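Local coordinates for TIR-like domain-containing protein (Prevotella corporis, PDB 7EBD) that belongs to the prokaryotic STING family and binds C2E in a pocket to which both chains of its two-chain assembly contribute, at residues Glu24-Glu29 / Thr73-Asn78; Ser42-Ile47 / Gly92-Val97; Met62-Lys67 / Glu96-Pro101. All coordinates share one frame; numbering follows the deposited sequence.

All three contacts meet on one mixed sheet of the prokaryotic STING domain. Contact 1 sets helix 6-28 against strand 71-75, the outermost within this chain, contact 2 joins the neighbouring strands 42-47 and 94-99, and contact 3 lays helix 57-67 over the later part of 94-99. The centres of contacts 1 and 2 lie about 12 Å apart, those of 2 and 3 about 13 Å. Met75 CE rests 3.7 Å from Val97 CG2, tying contact 1 to the strand that contacts 2 and 3 share. A probable hydrogen bond of 3.0 Å from Asp99 N to Tyr46 O carries the strand pairing of contact 2 on to Asp99, where contact 3 reaches C2E.

Contact 1: residues Glu24-Glu29 / Thr73-Asn78; sequences EWIVTE and TQMSTN
Between Trp25 and Ser76 a water accepts two N-H groups: the backbone N of Ser76 at 2.9 Å from the water oxygen and, more weakly, the indole NE1 of Trp25. It links the last turn of helix 6-28 to the residues leaving strand 71-75, outermost of its sheet within this chain, whose backbone bonds to strand 84-91 include Met75 with Ile84. The rest of the join is mainly apolar. Trp25, with CG anti to its backbone N (chi1 179°), turns one indole face to Met75, a selenomethionine. Met75 CB stands 3.3 Å from the centroid of the five-membered ring and only 1° off the ring normal, which is the geometry of a CH-pi contact. From there the extended side chain runs across the same face, SE lying 4.1 Å from the six-membered centroid in an oblique Met-aromatic contact. Its end, CE, goes on to meet Ile26 CG1 at 4.1 Å. At the indole edge, near the ring plane, Ser76 O approaches CD1 to 3.3 Å. As a carboxylate Glu29 offers only acceptors, so OE2 at 3.0 Å and OE1 at 3.1 Å from Ser76 O make no hydrogen bond with it; the crowding of oxygens would, if anything, raise the pKa of the acid. The firm evidence for the join is Met75 on the indole and the water taking both N-H groups.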
# COMPACT_ATOMS: atom_id res chain seq x y z
N GLU A 24 -7.94 -14.29 -4.23
CA GLU A 24 -9.37 -14.49 -4.39
C GLU A 24 -9.80 -14.27 -5.83
O GLU A 24 -10.64 -15.01 -6.36
CB GLU A 24 -10.14 -13.55 -3.45
CG GLU A 24 -11.64 -13.78 -3.47
CD GLU A 24 -12.38 -12.87 -2.52
OE1 GLU A 24 -13.56 -12.55 -2.80
OE2 GLU A 24 -11.79 -12.46 -1.50
N TRP A 25 -9.23 -13.26 -6.50
CA TRP A 25 -9.55 -13.04 -7.90
C TRP A 25 -9.08 -14.21 -8.76
O TRP A 25 -9.79 -14.65 -9.67
CB TRP A 25 -8.93 -11.74 -8.39
CG TRP A 25 -9.19 -11.45 -9.83
CD1 TRP A 25 -10.22 -10.72 -10.35
CD2 TRP A 25 -8.42 -11.89 -10.96
NE1 TRP A 25 -10.14 -10.68 -11.72
CE2 TRP A 25 -9.04 -11.39 -12.12
CE3 TRP A 25 -7.26 -12.66 -11.09
CZ2 TRP A 25 -8.54 -11.63 -13.39
CZ3 TRP A 25 -6.76 -12.90 -12.36
CH2 TRP A 25 -7.40 -12.39 -13.49
N ILE A 26 -7.87 -14.71 -8.50
CA ILE A 26 -7.35 -15.84 -9.27
C ILE A 26 -8.25 -17.05 -9.12
O ILE A 26 -8.53 -17.76 -10.10
CB ILE A 26 -5.90 -16.15 -8.85
CG1 ILE A 26 -4.95 -15.05 -9.32
CG2 ILE A 26 -5.46 -17.50 -9.39
CD1 ILE A 26 -3.52 -15.24 -8.87
N VAL A 27 -8.73 -17.31 -7.90
CA VAL A 27 -9.48 -18.54 -7.66
C VAL A 27 -10.92 -18.41 -8.16
O VAL A 27 -11.44 -19.32 -8.82
CB VAL A 27 -9.43 -18.91 -6.17
CG1 VAL A 27 -10.39 -20.06 -5.88
CG2 VAL A 27 -8.02 -19.29 -5.77
N THR A 28 -11.59 -17.29 -7.87
CA THR A 28 -13.03 -17.20 -8.06
C THR A 28 -13.46 -16.37 -9.26
O THR A 28 -14.63 -16.47 -9.66
CB THR A 28 -13.70 -16.62 -6.80
OG1 THR A 28 -13.35 -15.23 -6.66
CG2 THR A 28 -13.24 -17.37 -5.56
N GLU A 29 -12.58 -15.57 -9.85
CA GLU A 29 -12.97 -14.68 -10.94
C GLU A 29 -12.20 -14.88 -12.23
O GLU A 29 -12.77 -14.72 -13.30
CB GLU A 29 -12.81 -13.21 -10.50
CG GLU A 29 -13.82 -12.75 -9.47
CD GLU A 29 -13.62 -11.31 -9.06
OE1 GLU A 29 -12.61 -11.00 -8.39
OE2 GLU A 29 -14.48 -10.47 -9.41
N THR A 73 -1.58 -5.58 -16.61
CA THR A 73 -2.98 -6.01 -16.62
C THR A 73 -3.63 -5.57 -15.32
O THR A 73 -2.99 -4.97 -14.45
CB THR A 73 -3.10 -7.53 -16.81
OG1 THR A 73 -2.17 -8.20 -15.95
CG2 THR A 73 -2.82 -7.92 -18.26
N GLN A 74 -4.92 -5.88 -15.18
CA GLN A 74 -5.64 -5.52 -13.96
C GLN A 74 -6.70 -6.57 -13.66
O GLN A 74 -7.15 -7.30 -14.55
CB GLN A 74 -6.27 -4.13 -14.07
CG GLN A 74 -7.29 -3.98 -15.18
CD GLN A 74 -7.86 -2.57 -15.25
OE1 GLN A 74 -7.12 -1.59 -15.26
NE2 GLN A 74 -9.19 -2.47 -15.29
N MSE A 75 -7.08 -6.63 -12.39
CA MSE A 75 -8.12 -7.53 -11.90
C MSE A 75 -9.26 -6.71 -11.30
O MSE A 75 -9.03 -5.82 -10.48
CB MSE A 75 -7.56 -8.48 -10.84
CG MSE A 75 -6.28 -9.20 -11.20
SE MSE A 75 -5.52 -10.08 -9.62
CE MSE A 75 -4.17 -11.20 -10.46
N SER A 76 -10.49 -7.01 -11.70
CA SER A 76 -11.66 -6.36 -11.14
C SER A 76 -12.08 -7.09 -9.87
O SER A 76 -12.44 -8.28 -9.92
CB SER A 76 -12.81 -6.33 -12.15
OG SER A 76 -12.55 -5.40 -13.18
N THR A 77 -12.03 -6.40 -8.74
CA THR A 77 -12.34 -6.98 -7.44
C THR A 77 -13.52 -6.25 -6.81
O THR A 77 -13.77 -5.07 -7.09
CB THR A 77 -11.13 -6.92 -6.50
OG1 THR A 77 -11.44 -7.60 -5.27
CG2 THR A 77 -10.75 -5.48 -6.19
N ASN A 78 -14.25 -6.96 -5.95
CA ASN A 78 -15.40 -6.41 -5.25
C ASN A 78 -15.10 -5.98 -3.83
O ASN A 78 -15.99 -5.48 -3.14
CB ASN A 78 -16.55 -7.43 -5.25
CG ASN A 78 -17.01 -7.79 -6.64
OD1 ASN A 78 -17.83 -7.10 -7.24
ND2 ASN A 78 -16.48 -8.89 -7.18
O HOH W 1 -11.06 -8.56 -14.08

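Contact 2: residues Ser42-Ile47 / Gly92-Val97; sequences SGKLYI and GDTLEV
Val97, Ser42 and Lys44 bury the largest areas where segments 42-47 and 94-97 run parallel, their axes 15° apart, inside the mixed sheet of the prokaryotic STING domain. Val97 uses both backbone polar groups: its N bonds to Lys44 O at 2.9 Å, and its O receives the N of Tyr46. Lys44 likewise bonds through N and O, the N reaching Leu95 O at 2.9 Å, so it brackets its register partner Glu96, as expected of parallel pairing. With Leu95 N to Ser42 O, also 2.9 Å, four backbone bonds cross, each with an N-H...O angle of at least 163°. Above this frame the Val97 side chain shares a buried face with Leu45, CG1 meeting Leu45 CD1 at 3.9 Å, while Ile86 and Ser88 of the next strand touch Val97 too. Ser42 stands on the other face. Its OG, placed between backbone N and carbonyl carbon (chi1 60°), comes 3.0 Å from Thr94 OG1 in a hydrogen bond that either hydroxyl could donate. Lys44 sends its chain away from the strand pair, NZ making a weak bond to Glu153 O. Farther along that face, the edge of the Tyr46 ring leans on Glu96, CE2 to CB 4.1 Å. A water lies 2.9 Å from Tyr46 OH, but its approach to Glu96 OE1 is too short to be trusted; Glu96 OE2 bonds Tyr98 OH. The pairing divides its chemistry by face: aliphatic contacts toward the core, hydroxyls and charged side chains on the other side, while the four backbone bonds set the register of the two strands.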
# COMPACT_ATOMS: atom_id res chain seq x y z
N SER A 42 -5.84 -21.76 -14.87
CA SER A 42 -4.92 -21.83 -13.75
C SER A 42 -4.12 -20.53 -13.68
O SER A 42 -3.70 -19.99 -14.70
CB SER A 42 -3.96 -23.02 -13.88
OG SER A 42 -3.19 -22.93 -15.06
N GLY A 43 -3.91 -20.05 -12.46
CA GLY A 43 -3.17 -18.83 -12.25
C GLY A 43 -2.32 -18.93 -11.01
O GLY A 43 -2.64 -19.65 -10.06
N LYS A 44 -1.20 -18.21 -11.02
CA LYS A 44 -0.28 -18.19 -9.90
C LYS A 44 0.16 -16.76 -9.64
O LYS A 44 0.34 -15.98 -10.58
CB LYS A 44 0.95 -19.07 -10.17
CG LYS A 44 0.64 -20.55 -10.37
CD LYS A 44 0.22 -21.21 -9.07
CE LYS A 44 -0.10 -22.68 -9.29
NZ LYS A 44 -0.63 -23.33 -8.05
N LEU A 45 0.33 -16.42 -8.37
CA LEU A 45 0.86 -15.13 -7.95
C LEU A 45 2.22 -15.35 -7.30
O LEU A 45 2.32 -16.09 -6.31
CB LEU A 45 -0.09 -14.42 -6.99
CG LEU A 45 0.46 -13.17 -6.29
CD1 LEU A 45 0.83 -12.10 -7.31
CD2 LEU A 45 -0.53 -12.63 -5.26
N TYR A 46 3.25 -14.72 -7.84
CA TYR A 46 4.62 -14.86 -7.36
C TYR A 46 5.06 -13.55 -6.73
O TYR A 46 5.04 -12.50 -7.38
CB TYR A 46 5.56 -15.27 -8.49
CG TYR A 46 5.27 -16.63 -9.07
CD1 TYR A 46 5.62 -17.79 -8.38
CD2 TYR A 46 4.64 -16.76 -10.30
CE1 TYR A 46 5.35 -19.04 -8.90
CE2 TYR A 46 4.37 -18.01 -10.83
CZ TYR A 46 4.72 -19.15 -10.13
OH TYR A 46 4.46 -20.39 -10.65
N ILE A 47 5.46 -13.62 -5.46
CA ILE A 47 5.95 -12.46 -4.73
C ILE A 47 7.46 -12.43 -4.88
O ILE A 47 8.16 -13.37 -4.48
CB ILE A 47 5.54 -12.53 -3.25
CG1 ILE A 47 4.06 -12.86 -3.11
CG2 ILE A 47 5.87 -11.21 -2.55
CD1 ILE A 47 3.13 -11.86 -3.76
N GLY A 92 1.92 -21.25 -21.16
CA GLY A 92 0.99 -22.29 -21.58
C GLY A 92 -0.43 -21.85 -21.28
O GLY A 92 -0.91 -20.82 -21.76
N ASP A 93 -1.11 -22.63 -20.44
CA ASP A 93 -2.47 -22.31 -20.01
C ASP A 93 -2.50 -21.60 -18.67
O ASP A 93 -3.59 -21.38 -18.12
CB ASP A 93 -3.31 -23.59 -19.95
CG ASP A 93 -3.49 -24.23 -21.31
OD1 ASP A 93 -3.84 -23.51 -22.27
OD2 ASP A 93 -3.29 -25.46 -21.42
N THR A 94 -1.34 -21.24 -18.13
CA THR A 94 -1.25 -20.63 -16.81
C THR A 94 -1.02 -19.13 -16.93
O THR A 94 -0.23 -18.68 -17.77
CB THR A 94 -0.12 -21.27 -15.99
OG1 THR A 94 -0.34 -22.68 -15.91
CG2 THR A 94 -0.08 -20.69 -14.58
N LEU A 95 -1.72 -18.36 -16.11
CA LEU A 95 -1.48 -16.93 -15.98
C LEU A 95 -0.55 -16.70 -14.80
O LEU A 95 -0.93 -16.96 -13.65
CB LEU A 95 -2.80 -16.17 -15.80
CG LEU A 95 -2.64 -14.67 -15.56
CD1 LEU A 95 -2.16 -13.96 -16.81
CD2 LEU A 95 -3.94 -14.06 -15.05
N GLU A 96 0.67 -16.24 -15.07
CA GLU A 96 1.66 -16.00 -14.04
C GLU A 96 1.71 -14.50 -13.75
O GLU A 96 2.15 -13.72 -14.59
CB GLU A 96 3.03 -16.52 -14.46
CG GLU A 96 3.06 -18.00 -14.78
CD GLU A 96 4.46 -18.52 -15.00
OE1 GLU A 96 4.67 -19.75 -14.90
OE2 GLU A 96 5.37 -17.71 -15.27
N VAL A 97 1.23 -14.11 -12.57
CA VAL A 97 1.26 -12.73 -12.10
C VAL A 97 2.45 -12.58 -11.18
O VAL A 97 2.74 -13.46 -10.37
CB VAL A 97 -0.05 -12.38 -11.38
CG1 VAL A 97 -0.04 -10.93 -10.93
CG2 VAL A 97 -1.24 -12.66 -12.28
O HOH W 2 3.49 -21.23 -13.27

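Contact 3: residues Met62-Lys67 / Glu96-Pro101; sequences MLFYKK and EVYDMP. With C2E (9,9'-[(2R,3R,3aS,5S,7aR,9R,10R,10aS,12S,14aR)-3,5,10,12-tetrahydroxy-5,12-dioxidooctahydro-2H,7H-difuro[3,2-d:3',2'-j][1,3,7,9,2,8]tetraoxadiphosphacyclododecine-2,9-diyl]bis(2-amino-1,9-dihydro-6H-purin-6-one)), chain E.
Tyr65 and Phe64 of helix 57-67 pack on Tyr98 and Met100, a helix-on-sheet arrangement of the prokaryotic STING domain in which the local helix axis runs 158° to strand 96-99 and 9.7 Å from it. The aromatic pair comes first. Phe64 and Tyr98 cross at about a right angle, and Tyr98 CD2 lies at the edge of the Phe64 ring, near its plane, 4.0 Å from CE2. At the base of the Phe64 side chain, Met100, a selenomethionine, bends at its last torsion (chi3 -62°), which brings CE to 3.9 Å from Phe64 CB; Ile57 and Ala61 of the same helix also touch Met100. Tyr65 aims differently. Although its CB does not face the strand, the ring reaches across and presents its hydroxyl to the backbone where the strand ends: Met100 N donates to Tyr65 OH at 2.8 Å, nearly straight at 168°. The hydroxyl in turn gives its proton to a water 3.0 Å from OH, which lies at the ring edge, in plane. That water donates to Asp99 OD1 at 2.8 Å and to Met100 O, so Tyr65 forms a second shell behind a ligand-binding carboxylate. The CB of Asp99 is directed away from the helix, while its carboxylate lies in the C2E pocket, OD2 bonded to Tyr14 OH and Asp99 OD1 accepting an N-H from C2E N2 at 2.7 Å.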
# COMPACT_ATOMS: atom_id res chain seq x y z
N MSE A 62 10.39 -2.25 -11.51
CA MSE A 62 10.29 -1.97 -12.94
C MSE A 62 11.32 -2.78 -13.73
O MSE A 62 11.01 -3.36 -14.77
CB MSE A 62 10.46 -0.48 -13.22
CG MSE A 62 9.21 0.34 -12.97
SE MSE A 62 9.43 2.24 -13.36
CE MSE A 62 10.57 2.75 -11.87
N LEU A 63 12.56 -2.80 -13.22
CA LEU A 63 13.62 -3.55 -13.89
C LEU A 63 13.31 -5.04 -13.92
O LEU A 63 13.49 -5.70 -14.95
CB LEU A 63 14.96 -3.29 -13.21
CG LEU A 63 16.22 -3.65 -13.99
CD1 LEU A 63 16.28 -2.86 -15.30
CD2 LEU A 63 17.45 -3.39 -13.14
N PHE A 64 12.83 -5.59 -12.80
CA PHE A 64 12.49 -7.00 -12.75
C PHE A 64 11.33 -7.32 -13.69
O PHE A 64 11.33 -8.36 -14.36
CB PHE A 64 12.15 -7.41 -11.32
CG PHE A 64 11.60 -8.81 -11.19
CD1 PHE A 64 12.45 -9.90 -11.23
CD2 PHE A 64 10.24 -9.02 -11.03
CE1 PHE A 64 11.95 -11.19 -11.11
CE2 PHE A 64 9.74 -10.31 -10.91
CZ PHE A 64 10.60 -11.39 -10.95
N TYR A 65 10.33 -6.44 -13.75
CA TYR A 65 9.19 -6.68 -14.63
C TYR A 65 9.60 -6.64 -16.09
O TYR A 65 9.13 -7.45 -16.90
CB TYR A 65 8.08 -5.66 -14.36
CG TYR A 65 7.52 -5.69 -12.96
CD1 TYR A 65 7.65 -6.81 -12.15
CD2 TYR A 65 6.86 -4.59 -12.43
CE1 TYR A 65 7.14 -6.84 -10.87
CE2 TYR A 65 6.34 -4.60 -11.15
CZ TYR A 65 6.49 -5.73 -10.38
OH TYR A 65 5.97 -5.75 -9.10
N LYS A 66 10.49 -5.71 -16.46
CA LYS A 66 10.91 -5.64 -17.85
C LYS A 66 11.83 -6.80 -18.22
O LYS A 66 11.76 -7.33 -19.33
CB LYS A 66 11.60 -4.29 -18.12
CG LYS A 66 11.96 -4.02 -19.59
CD LYS A 66 13.34 -4.53 -19.98
CE LYS A 66 14.43 -3.60 -19.46
NZ LYS A 66 15.69 -4.33 -19.19
N LYS A 67 12.68 -7.24 -17.28
CA LYS A 67 13.57 -8.36 -17.56
C LYS A 67 12.84 -9.69 -17.62
O LYS A 67 13.40 -10.67 -18.14
CB LYS A 67 14.69 -8.42 -16.52
CG LYS A 67 15.69 -7.28 -16.59
CD LYS A 67 16.84 -7.50 -15.63
CE LYS A 67 17.94 -6.47 -15.82
NZ LYS A 67 19.09 -6.71 -14.91
N GLU A 96 0.67 -16.24 -15.07
CA GLU A 96 1.66 -16.00 -14.04
C GLU A 96 1.71 -14.50 -13.75
O GLU A 96 2.15 -13.72 -14.59
CB GLU A 96 3.03 -16.52 -14.46
CG GLU A 96 3.06 -18.00 -14.78
CD GLU A 96 4.46 -18.52 -15.00
OE1 GLU A 96 4.67 -19.75 -14.90
OE2 GLU A 96 5.37 -17.71 -15.27
N VAL A 97 1.23 -14.11 -12.57
CA VAL A 97 1.26 -12.73 -12.10
C VAL A 97 2.45 -12.58 -11.18
O VAL A 97 2.74 -13.46 -10.37
CB VAL A 97 -0.05 -12.38 -11.38
CG1 VAL A 97 -0.04 -10.93 -10.93
CG2 VAL A 97 -1.24 -12.66 -12.28
N TYR A 98 3.15 -11.45 -11.29
CA TYR A 98 4.30 -11.19 -10.44
C TYR A 98 4.12 -9.87 -9.70
O TYR A 98 3.47 -8.94 -10.21
CB TYR A 98 5.61 -11.15 -11.25
CG TYR A 98 6.02 -12.49 -11.83
CD1 TYR A 98 5.44 -12.98 -12.99
CD2 TYR A 98 7.01 -13.25 -11.22
CE1 TYR A 98 5.82 -14.20 -13.52
CE2 TYR A 98 7.40 -14.47 -11.74
CZ TYR A 98 6.80 -14.94 -12.89
OH TYR A 98 7.18 -16.16 -13.41
N ASP A 99 4.68 -9.79 -8.50
CA ASP A 99 4.66 -8.52 -7.78
C ASP A 99 5.84 -8.42 -6.84
O ASP A 99 6.16 -9.38 -6.12
CB ASP A 99 3.36 -8.35 -6.98
CG ASP A 99 3.23 -6.96 -6.38
OD1 ASP A 99 3.01 -6.00 -7.14
OD2 ASP A 99 3.37 -6.83 -5.14
N MSE A 100 6.49 -7.26 -6.85
CA MSE A 100 7.49 -6.91 -5.85
C MSE A 100 6.86 -5.89 -4.91
O MSE A 100 6.44 -4.82 -5.34
CB MSE A 100 8.75 -6.35 -6.51
CG MSE A 100 9.84 -5.95 -5.52
SE MSE A 100 11.42 -5.21 -6.38
CE MSE A 100 11.96 -6.77 -7.43
N PRO A 101 6.79 -6.23 -3.62
CA PRO A 101 6.04 -5.39 -2.67
C PRO A 101 6.65 -4.01 -2.48
O PRO A 101 7.66 -3.86 -1.78
CB PRO A 101 6.07 -6.20 -1.37
CG PRO A 101 6.46 -7.60 -1.78
CD PRO A 101 7.35 -7.43 -2.96
P1 C2E E . -2.59 -0.51 0.96
O2P C2E E . -3.91 -0.26 0.27
O1P C2E E . -2.95 -1.27 2.21
O5' C2E E . -1.60 -1.53 0.15
C5' C2E E . -0.54 -2.10 0.86
C4' C2E E . 0.51 -2.64 -0.14
O4' C2E E . -0.03 -3.59 -0.87
C3' C2E E . 0.92 -1.55 -1.15
O3' C2E E . 1.99 -0.87 -0.67
C2' C2E E . 1.30 -2.37 -2.39
O2' C2E E . 2.69 -2.91 -2.27
C1' C2E E . 0.45 -3.37 -2.40
N9 C2E E . -0.67 -3.08 -3.24
C8 C2E E . -1.82 -2.55 -2.79
N7 C2E E . -2.59 -2.43 -3.89
C5 C2E E . -1.91 -2.88 -4.95
C6 C2E E . -2.27 -2.99 -6.44
O6 C2E E . -3.33 -2.64 -6.83
N1 C2E E . -1.32 -3.52 -7.37
C2 C2E E . -0.03 -3.95 -6.91
N2 C2E E . 0.94 -4.49 -7.85
N3 C2E E . 0.32 -3.84 -5.49
C4 C2E E . -0.68 -3.29 -4.54
P11 C2E E . 2.23 0.59 -1.43
O21 C2E E . 2.55 0.52 -2.90
O11 C2E E . 3.46 1.18 -0.79
O5A C2E E . 0.96 1.55 -1.00
C5A C2E E . 1.06 1.94 0.34
C4A C2E E . -0.16 2.68 0.73
O4A C2E E . -0.27 3.78 0.03
C3A C2E E . -1.54 1.78 0.38
O3A C2E E . -1.85 0.86 1.52
C2A C2E E . -2.44 2.60 0.24
O2A C2E E . -3.00 3.02 1.57
C1A C2E E . -1.70 3.87 -0.45
N91 C2E E . -1.76 3.77 -1.75
C81 C2E E . -0.86 3.28 -2.63
N71 C2E E . -1.41 3.40 -3.86
C51 C2E E . -2.61 3.96 -3.72
C61 C2E E . -3.67 4.35 -4.75
O61 C2E E . -3.48 4.15 -5.89
N11 C2E E . -4.89 4.95 -4.32
C21 C2E E . -5.13 5.18 -2.92
N21 C2E E . -6.37 5.79 -2.48
N31 C2E E . -4.11 4.81 -1.94
C41 C2E E . -2.83 4.19 -2.39
O HOH W 3 4.44 -3.69 -7.63